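Molybdenum ABC transporter, periplasmic molybdenum-binding protein (Vibrio cholerae, PDB 4RXL) probably captures molybdate or tungstate in the periplasm and delivers it to an ABC importer, and is held here in complex with tungstate. Local coordinates at residues P52-I57 and N203-S208; A83-L88 and G228-S233; R90-P95 and K180-T185. All coordinates share one frame; numbering follows the deposited sequence.

Contact 1. Residues P52-I57 and N203-S208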
loop_
_atom_site.group_PDB
_atom_site.type_symbol
_atom_site.label_atom_id
_atom_site.label_comp_id
_atom_site.label_asym_id
_atom_site.label_seq_id
_atom_site.Cartn_x
_atom_site.Cartn_y
_atom_site.Cartn_z
ATOM N N PRO A 52 18.350 -0.300 -11.036
ATOM C CA PRO A 52 18.814 -1.557 -10.438
ATOM C C PRO A 52 17.897 -1.937 -9.293
ATOM O O PRO A 52 17.619 -1.147 -8.368
ATOM C CB PRO A 52 20.234 -1.242 -9.946
ATOM C CG PRO A 52 20.605 0.050 -10.581
ATOM C CD PRO A 52 19.326 0.787 -10.836
ATOM N N ALA A 53 17.355 -3.121 -9.411
ATOM C CA ALA A 53 16.378 -3.586 -8.477
ATOM C C ALA A 53 16.493 -5.083 -8.520
ATOM O O ALA A 53 16.537 -5.668 -9.589
ATOM C CB ALA A 53 14.991 -3.142 -8.878
ATOM N N ASP A 54 16.635 -5.687 -7.355
ATOM C CA ASP A 54 16.717 -7.139 -7.249
ATOM C C ASP A 54 15.365 -7.736 -6.919
ATOM O O ASP A 54 15.041 -8.824 -7.367
ATOM C CB ASP A 54 17.766 -7.516 -6.213
ATOM C CG ASP A 54 19.171 -7.063 -6.626
ATOM O OD1 ASP A 54 19.747 -7.673 -7.560
ATOM O OD2 ASP A 54 19.710 -6.085 -6.038
ATOM N N LEU A 55 14.596 -7.019 -6.127
ATOM C CA LEU A 55 13.279 -7.461 -5.649
ATOM C C LEU A 55 12.316 -6.317 -5.719
ATOM O O LEU A 55 12.706 -5.157 -5.469
ATOM C CB LEU A 55 13.340 -7.897 -4.178
ATOM C CG LEU A 55 14.204 -9.080 -3.743
ATOM C CD1 LEU A 55 14.080 -9.241 -2.238
ATOM C CD2 LEU A 55 13.770 -10.335 -4.461
ATOM N N PHE A 56 11.062 -6.653 -5.980
ATOM C CA PHE A 56 9.960 -5.689 -6.024
ATOM C C PHE A 56 8.744 -6.182 -5.272
ATOM O O PHE A 56 8.268 -7.260 -5.512
ATOM C CB PHE A 56 9.587 -5.420 -7.487
ATOM C CG PHE A 56 8.394 -4.475 -7.684
ATOM C CD1 PHE A 56 8.264 -3.269 -7.009
ATOM C CD2 PHE A 56 7.415 -4.803 -8.593
ATOM C CE1 PHE A 56 7.182 -2.425 -7.272
ATOM C CE2 PHE A 56 6.329 -3.978 -8.819
ATOM C CZ PHE A 56 6.227 -2.781 -8.180
ATOM N N ILE A 57 8.245 -5.399 -4.337
ATOM C CA ILE A 57 7.000 -5.714 -3.638
ATOM C C ILE A 57 5.982 -4.664 -4.036
ATOM O O ILE A 57 6.143 -3.481 -3.755
ATOM C CB ILE A 57 7.182 -5.703 -2.101
ATOM C CG1 ILE A 57 8.201 -6.784 -1.695
ATOM C CG2 ILE A 57 5.847 -5.868 -1.362
ATOM C CD1 ILE A 57 8.610 -6.706 -0.230
ATOM N N ASN A 203 15.901 -11.260 -10.679
ATOM C CA ASN A 203 17.050 -11.967 -11.203
ATOM C C ASN A 203 17.270 -13.247 -10.397
ATOM O O ASN A 203 16.530 -13.491 -9.427
ATOM C CB ASN A 203 18.303 -11.074 -11.218
ATOM C CG ASN A 203 18.662 -10.530 -9.848
ATOM O OD1 ASN A 203 18.848 -11.282 -8.891
ATOM N ND2 ASN A 203 18.774 -9.212 -9.751
ATOM N N ASP A 204 18.268 -14.030 -10.796
ATOM C CA ASP A 204 18.508 -15.345 -10.242
ATOM C C ASP A 204 19.671 -15.363 -9.241
ATOM O O ASP A 204 20.217 -16.430 -8.934
ATOM C CB ASP A 204 18.775 -16.343 -11.387
ATOM C CG ASP A 204 20.080 -16.056 -12.143
ATOM O OD1 ASP A 204 20.712 -15.001 -11.894
ATOM O OD2 ASP A 204 20.477 -16.890 -12.989
ATOM N N LYS A 205 20.081 -14.202 -8.755
ATOM C CA LYS A 205 21.187 -14.147 -7.806
ATOM C C LYS A 205 20.829 -14.969 -6.588
ATOM O O LYS A 205 19.672 -14.962 -6.152
ATOM C CB LYS A 205 21.461 -12.714 -7.372
ATOM C CG LYS A 205 22.040 -11.806 -8.442
ATOM C CD LYS A 205 22.081 -10.378 -7.923
ATOM C CE LYS A 205 22.819 -9.441 -8.859
ATOM N NZ LYS A 205 22.668 -8.045 -8.359
ATOM N N ALA A 206 21.820 -15.656 -6.033
ATOM C CA ALA A 206 21.601 -16.516 -4.880
ATOM C C ALA A 206 21.079 -15.694 -3.711
ATOM O O ALA A 206 20.176 -16.124 -3.000
ATOM C CB ALA A 206 22.879 -17.229 -4.501
ATOM N N ALA A 207 21.651 -14.510 -3.524
ATOM C CA ALA A 207 21.234 -13.610 -2.460
ATOM C C ALA A 207 19.770 -13.208 -2.596
ATOM O O ALA A 207 19.092 -13.103 -1.581
ATOM C CB ALA A 207 22.114 -12.368 -2.432
ATOM N N SER A 208 19.293 -12.960 -3.824
ATOM C CA SER A 208 17.863 -12.629 -4.059
ATOM C C SER A 208 16.990 -13.824 -3.642
ATOM O O SER A 208 15.927 -13.647 -3.021
ATOM C CB SER A 208 17.569 -12.277 -5.534
ATOM O OG SER A 208 18.283 -11.132 -6.019
#

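Contact 2. Residues A83-L88 and G228-S233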
loop_
_atom_site.group_PDB
_atom_site.type_symbol
_atom_site.label_atom_id
_atom_site.label_comp_id
_atom_site.label_asym_id
_atom_site.label_seq_id
_atom_site.Cartn_x
_atom_site.Cartn_y
_atom_site.Cartn_z
ATOM N N ALA A 83 -1.665 -9.668 2.546
ATOM C CA ALA A 83 -2.883 -8.978 2.153
ATOM C C ALA A 83 -3.149 -7.814 3.085
ATOM O O ALA A 83 -2.477 -7.637 4.104
ATOM C CB ALA A 83 -4.058 -9.942 2.158
ATOM N N ASN A 84 -4.117 -6.984 2.711
ATOM C CA ASN A 84 -4.442 -5.810 3.516
ATOM C C ASN A 84 -5.926 -5.543 3.396
ATOM O O ASN A 84 -6.633 -6.245 2.676
ATOM C CB ASN A 84 -3.600 -4.601 3.072
ATOM C CG ASN A 84 -3.146 -3.711 4.224
ATOM O OD1 ASN A 84 -3.826 -3.584 5.258
ATOM N ND2 ASN A 84 -2.030 -3.027 4.020
ATOM N N SER A 85 -6.396 -4.534 4.138
ATOM C CA SER A 85 -7.727 -4.007 3.960
ATOM C C SER A 85 -7.620 -2.504 3.843
ATOM O O SER A 85 -6.572 -1.894 4.108
ATOM C CB SER A 85 -8.649 -4.439 5.079
ATOM O OG SER A 85 -8.251 -3.870 6.296
ATOM N N LEU A 86 -8.720 -1.887 3.433
ATOM C CA LEU A 86 -8.788 -0.455 3.146
ATOM C C LEU A 86 -9.705 0.242 4.168
ATOM O O LEU A 86 -10.782 -0.275 4.510
ATOM C CB LEU A 86 -9.352 -0.257 1.743
ATOM C CG LEU A 86 -9.046 1.041 0.997
ATOM C CD1 LEU A 86 -7.612 1.040 0.528
ATOM C CD2 LEU A 86 -9.982 1.178 -0.186
ATOM N N VAL A 87 -9.246 1.399 4.650
ATOM C CA VAL A 87 -9.958 2.146 5.665
ATOM C C VAL A 87 -10.086 3.627 5.345
ATOM O O VAL A 87 -9.339 4.200 4.545
ATOM C CB VAL A 87 -9.308 1.971 7.051
ATOM C CG1 VAL A 87 -9.339 0.497 7.452
ATOM C CG2 VAL A 87 -7.884 2.495 7.075
ATOM N N LEU A 88 -11.097 4.202 5.985
ATOM C CA LEU A 88 -11.350 5.614 5.966
ATOM C C LEU A 88 -10.846 6.139 7.293
ATOM O O LEU A 88 -11.261 5.671 8.370
ATOM C CB LEU A 88 -12.839 5.870 5.817
ATOM C CG LEU A 88 -13.284 7.335 5.713
ATOM C CD1 LEU A 88 -12.721 7.999 4.458
ATOM C CD2 LEU A 88 -14.789 7.350 5.718
ATOM N N GLY A 228 0.246 -5.730 11.194
ATOM C CA GLY A 228 -1.159 -5.646 10.864
ATOM C C GLY A 228 -1.547 -6.213 9.520
ATOM O O GLY A 228 -2.727 -6.143 9.156
ATOM N N PHE A 229 -0.599 -6.790 8.781
ATOM C CA PHE A 229 -0.930 -7.388 7.502
ATOM C C PHE A 229 -1.705 -8.679 7.713
ATOM O O PHE A 229 -1.552 -9.355 8.728
ATOM C CB PHE A 229 0.320 -7.634 6.660
ATOM C CG PHE A 229 0.921 -6.371 6.143
ATOM C CD1 PHE A 229 1.835 -5.695 6.918
ATOM C CD2 PHE A 229 0.573 -5.846 4.922
ATOM C CE1 PHE A 229 2.385 -4.507 6.488
ATOM C CE2 PHE A 229 1.111 -4.663 4.493
ATOM C CZ PHE A 229 2.020 -3.995 5.281
ATOM N N GLU A 230 -2.486 -9.035 6.712
ATOM C CA GLU A 230 -3.239 -10.284 6.701
ATOM C C GLU A 230 -2.455 -11.362 5.993
ATOM O O GLU A 230 -1.697 -11.075 5.067
ATOM C CB GLU A 230 -4.568 -10.138 5.953
ATOM C CG GLU A 230 -5.596 -9.185 6.528
ATOM C CD GLU A 230 -6.792 -9.028 5.597
ATOM O OE1 GLU A 230 -6.943 -9.843 4.653
ATOM O OE2 GLU A 230 -7.582 -8.086 5.800
ATOM N N SER A 231 -2.663 -12.603 6.413
ATOM C CA SER A 231 -2.104 -13.762 5.709
ATOM C C SER A 231 -2.782 -14.026 4.366
ATOM O O SER A 231 -3.893 -13.551 4.094
ATOM C CB SER A 231 -2.228 -15.011 6.582
ATOM O OG SER A 231 -1.378 -16.028 6.098
ATOM N N VAL A 232 -2.099 -14.768 3.509
ATOM C CA VAL A 232 -2.728 -15.274 2.292
ATOM C C VAL A 232 -2.630 -16.800 2.279
ATOM O O VAL A 232 -1.603 -17.360 2.679
ATOM C CB VAL A 232 -2.121 -14.659 1.032
ATOM C CG1 VAL A 232 -2.360 -13.145 1.018
ATOM C CG2 VAL A 232 -0.628 -14.946 0.925
ATOM N N SER A 233 -3.702 -17.462 1.845
ATOM C CA SER A 233 -3.830 -18.917 2.012
ATOM C C SER A 233 -3.075 -19.712 0.948
ATOM O O SER A 233 -2.608 -19.152 -0.039
ATOM C CB SER A 233 -5.308 -19.321 2.033
ATOM O OG SER A 233 -5.911 -19.127 0.771
HETATM O O HOH W 1 -4.362 -5.685 7.065
HETATM O O HOH W 2 -6.982 -6.141 7.361
#

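Contact 3. Residues R90-P95 and K180-T185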
loop_
_atom_site.group_PDB
_atom_site.type_symbol
_atom_site.label_atom_id
_atom_site.label_comp_id
_atom_site.label_asym_id
_atom_site.label_seq_id
_atom_site.Cartn_x
_atom_site.Cartn_y
_atom_site.Cartn_z
ATOM N N ARG A 90 -9.558 9.755 9.728
ATOM C CA ARG A 90 -9.702 11.168 10.073
ATOM C C ARG A 90 -8.524 11.523 10.988
ATOM O O ARG A 90 -7.933 10.619 11.593
ATOM C CB ARG A 90 -11.017 11.391 10.851
ATOM C CG ARG A 90 -11.063 10.706 12.211
ATOM C CD ARG A 90 -12.314 11.080 12.982
ATOM N NE ARG A 90 -12.424 10.396 14.275
ATOM C CZ ARG A 90 -11.848 10.789 15.415
ATOM N NH1 ARG A 90 -11.071 11.867 15.463
ATOM N NH2 ARG A 90 -12.052 10.090 16.528
ATOM N N PRO A 91 -8.183 12.824 11.112
ATOM C CA PRO A 91 -7.198 13.211 12.121
ATOM C C PRO A 91 -7.800 12.996 13.493
ATOM O O PRO A 91 -8.985 13.285 13.677
ATOM C CB PRO A 91 -6.953 14.704 11.864
ATOM C CG PRO A 91 -7.682 15.046 10.615
ATOM C CD PRO A 91 -8.684 13.966 10.343
ATOM N N THR A 92 -7.002 12.493 14.431
ATOM C CA THR A 92 -7.508 12.117 15.743
ATOM C C THR A 92 -8.094 13.328 16.456
ATOM O O THR A 92 -9.096 13.218 17.164
ATOM C CB THR A 92 -6.410 11.477 16.618
ATOM O OG1 THR A 92 -5.959 10.262 16.014
ATOM C CG2 THR A 92 -6.934 11.155 18.015
ATOM N N ALA A 93 -7.492 14.492 16.233
ATOM C CA ALA A 93 -7.972 15.731 16.837
ATOM C C ALA A 93 -9.140 16.385 16.079
ATOM O O ALA A 93 -9.546 17.485 16.426
ATOM C CB ALA A 93 -6.821 16.714 16.966
ATOM N N GLN A 94 -9.666 15.737 15.044
ATOM C CA GLN A 94 -10.821 16.265 14.308
ATOM C C GLN A 94 -11.895 15.188 14.243
ATOM O O GLN A 94 -11.854 14.340 13.358
ATOM C CB GLN A 94 -10.431 16.706 12.888
ATOM C CG GLN A 94 -9.729 18.059 12.804
ATOM C CD GLN A 94 -9.256 18.385 11.392
ATOM O OE1 GLN A 94 -10.061 18.478 10.456
ATOM N NE2 GLN A 94 -7.939 18.554 11.229
ATOM N N PRO A 95 -12.864 15.222 15.176
ATOM C CA PRO A 95 -13.849 14.150 15.240
ATOM C C PRO A 95 -14.929 14.278 14.167
ATOM O O PRO A 95 -15.369 15.383 13.836
ATOM C CB PRO A 95 -14.459 14.300 16.647
ATOM C CG PRO A 95 -14.174 15.706 17.062
ATOM C CD PRO A 95 -13.199 16.325 16.095
ATOM N N LYS A 180 -1.670 9.810 15.197
ATOM C CA LYS A 180 -2.252 11.062 14.728
ATOM C C LYS A 180 -3.572 10.869 13.956
ATOM O O LYS A 180 -4.280 11.839 13.693
ATOM C CB LYS A 180 -1.245 11.802 13.841
ATOM C CG LYS A 180 0.086 12.151 14.500
ATOM C CD LYS A 180 -0.042 13.305 15.478
ATOM C CE LYS A 180 -0.097 14.647 14.768
ATOM N NZ LYS A 180 -0.423 15.733 15.730
ATOM N N VAL A 181 -3.893 9.634 13.560
ATOM C CA VAL A 181 -5.160 9.372 12.867
ATOM C C VAL A 181 -5.984 8.295 13.553
ATOM O O VAL A 181 -5.463 7.461 14.288
ATOM C CB VAL A 181 -4.959 8.973 11.385
ATOM C CG1 VAL A 181 -4.059 9.983 10.697
ATOM C CG2 VAL A 181 -4.384 7.570 11.269
ATOM N N THR A 182 -7.281 8.341 13.281
ATOM C CA THR A 182 -8.232 7.372 13.788
ATOM C C THR A 182 -9.036 6.794 12.630
ATOM O O THR A 182 -9.390 7.506 11.688
ATOM C CB THR A 182 -9.181 8.048 14.795
ATOM O OG1 THR A 182 -8.412 8.644 15.847
ATOM C CG2 THR A 182 -10.171 7.043 15.387
ATOM N N ILE A 183 -9.353 5.508 12.727
ATOM C CA ILE A 183 -10.206 4.854 11.740
ATOM C C ILE A 183 -11.682 5.230 11.947
ATOM O O ILE A 183 -12.225 5.109 13.046
ATOM C CB ILE A 183 -10.001 3.328 11.760
ATOM C CG1 ILE A 183 -8.553 2.993 11.396
ATOM C CG2 ILE A 183 -10.946 2.647 10.783
ATOM C CD1 ILE A 183 -8.207 1.539 11.549
ATOM N N VAL A 184 -12.302 5.726 10.883
ATOM C CA VAL A 184 -13.707 6.036 10.900
ATOM C C VAL A 184 -14.495 4.764 10.586
ATOM O O VAL A 184 -15.437 4.419 11.287
ATOM C CB VAL A 184 -14.046 7.172 9.927
ATOM C CG1 VAL A 184 -15.542 7.457 9.953
ATOM C CG2 VAL A 184 -13.273 8.427 10.304
ATOM N N THR A 185 -14.080 4.057 9.543
ATOM C CA THR A 185 -14.693 2.793 9.180
ATOM C C THR A 185 -13.790 2.093 8.181
ATOM O O THR A 185 -12.859 2.688 7.653
ATOM C CB THR A 185 -16.130 2.973 8.616
ATOM O OG1 THR A 185 -16.851 1.735 8.709
ATOM C CG2 THR A 185 -16.116 3.408 7.173
#

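Contact 1. Residues P52-I57 and N203-S208
The carboxylate of Asp54 is presented to the 203-208 turn through one oxygen, OD1, which is gripped by two donors. Its CG stands beside the backbone N and anti to the carbonyl carbon (chi1 -64°). Asn203 approaches obliquely, its amide plane turned 74° from the carboxylate, and sends ND2 to the anti lone pair of Asp54 OD1 at 2.8 Å in a nearly straight bond that lies almost in the amide plane. Lys205 arrives roughly at right angles to the Asn203 bond: its chain, extended beyond CG, crosses the aspartate almost squarely, and NZ meets the syn lone pair of Asp54 OD1 at 3.1 Å as a salt bridge. The other oxygen, OD2, accepts from the backbone N of His7, so both oxygens of the buried carboxylate are engaged, and it probably stays ionised. The contact thus pins the loop leading into strand 55-57 to the N-terminal end of helix 206-215, away from the anion site. Asn203 is itself fixed by an Asx turn, in which its OD1 accepts from Lys205 N at 3.2 Å; Lys205 is the N-cap residue of that helix. Ser208 OG, in the first turn of the helix, donates to the same Asn203 OD1 at 2.9 Å, both donors lying in the carbonyl plane on lone pairs. With Asn203 OD1 so occupied, the flip of the amide is set and ND2 must face Asp54. Ser208 OG also rests 3.7 Å from Asp54 CB, and Leu6 of strand 6-11 touches both Asp54 and Ser208.

Contact 2. Residues A83-L88 and G228-S233
Ala83 and Glu230 form a single antiparallel bridge, a hydrogen-bonded pair that ties the C-terminal tail to strand 78-91. Ala83 N donates to Glu230 O at 2.9 Å and Glu230 N returns the bond to Ala83 O at 3.0 Å; in each case the donor sits above the carbonyl plane. Ala83 CB packs on Val232 CG1 at 3.8 Å. The edge of the Phe229 ring abuts Ala83 O near the ring plane, with CD2 nearest.

Asn84 is satisfied on both sides of its amide. OD1 accepts from Ser85 N and from a water that also donates to the carbonyl of Gly228, the residue that ends helix 218-226 in a Schellman motif. ND2 is bonded to Thr173 OG1 and Tyr197 OH; it passes Phe229 CE2 at 3.6 Å, with the amide and ring planes 54° apart. A second water, 2.6 Å from Glu230 OE2, donates to that oxygen and is hydrogen-bonded to Ser85 OG at 2.8 Å. Glu230, extended beyond CG, thus runs alongside the strand and reaches Ser85 through water.

The Asn84 side chain lies about 3 Å from that of Tyr171, which lines the tungstate pocket, and about 7 Å from the anion. With its oxygen taking one backbone N-H and one water and its nitrogen giving to two hydroxyls, Asn84 sits in a second shell, packed on Tyr171, its amide orientation fixed by four partners.

Contact 3. Residues R90-P95 and K180-T185
Arg90 CG occupies the crowded position between the backbone N and the carbonyl carbon (chi1 65°), and from there the chain runs extended to NE. This lays it alongside Thr182, pointing the same way, with Thr182 CB 3.8 Å above the guanidinium plane and over its centre. At the edge of that group NH1 donates to Thr92 O at 2.9 Å, with weak bonds to Pro91 O and Gln94 O, so the guanidinium closes over the type I turn Pro91-Gln94. Val184 crosses the arginine at about a right angle and sets CG2 3.7 Å from Arg90 CG. Thr92 and Thr182 both hold OG1 beside the backbone N, and the two hydroxyls meet at 2.9 Å in a hydrogen bond; Thr92 OG1 also bonds to Asp179 O.

Arg90 and Thr182 form an antiparallel hydrogen-bonded pair, Thr182 N reaching Arg90 O at 2.9 Å, and Thr92 N extends the pairing to Lys180 O. A classic beta bulge sets Val184 and Thr185 together opposite Leu88 of the neighbouring strand. Strand 181-186 pairs here with the end of strand 78-91, while Pro91 and Val181 pack on Val160 of helix 153-161 and Ile183 on Ala175 of helix 172-177.

Overall arrangement
All three contacts reach one mixed sheet. Contacts 2 and 3 share strand 78-91 and touch: Leu88 O lies 2.7 Å from Val184 N and Leu88 N lies 2.9 Å from Thr185 O, both probable hydrogen bonds, although the centres of the two contacts are about 20 Å apart. Contact 1 lies across the chain's centre from contact 3, with centres 38 Å apart, and its nearest atoms stay about 8 Å from contact 2. Contact 3 is nested inside the loops closed by both others, whereas contacts 1 and 2 interleave along the chain. Contact 2 is closest to the tungstate; the Val181 side chain of contact 3 is about 11 Å from that of Tyr171, and contact 1 is remote.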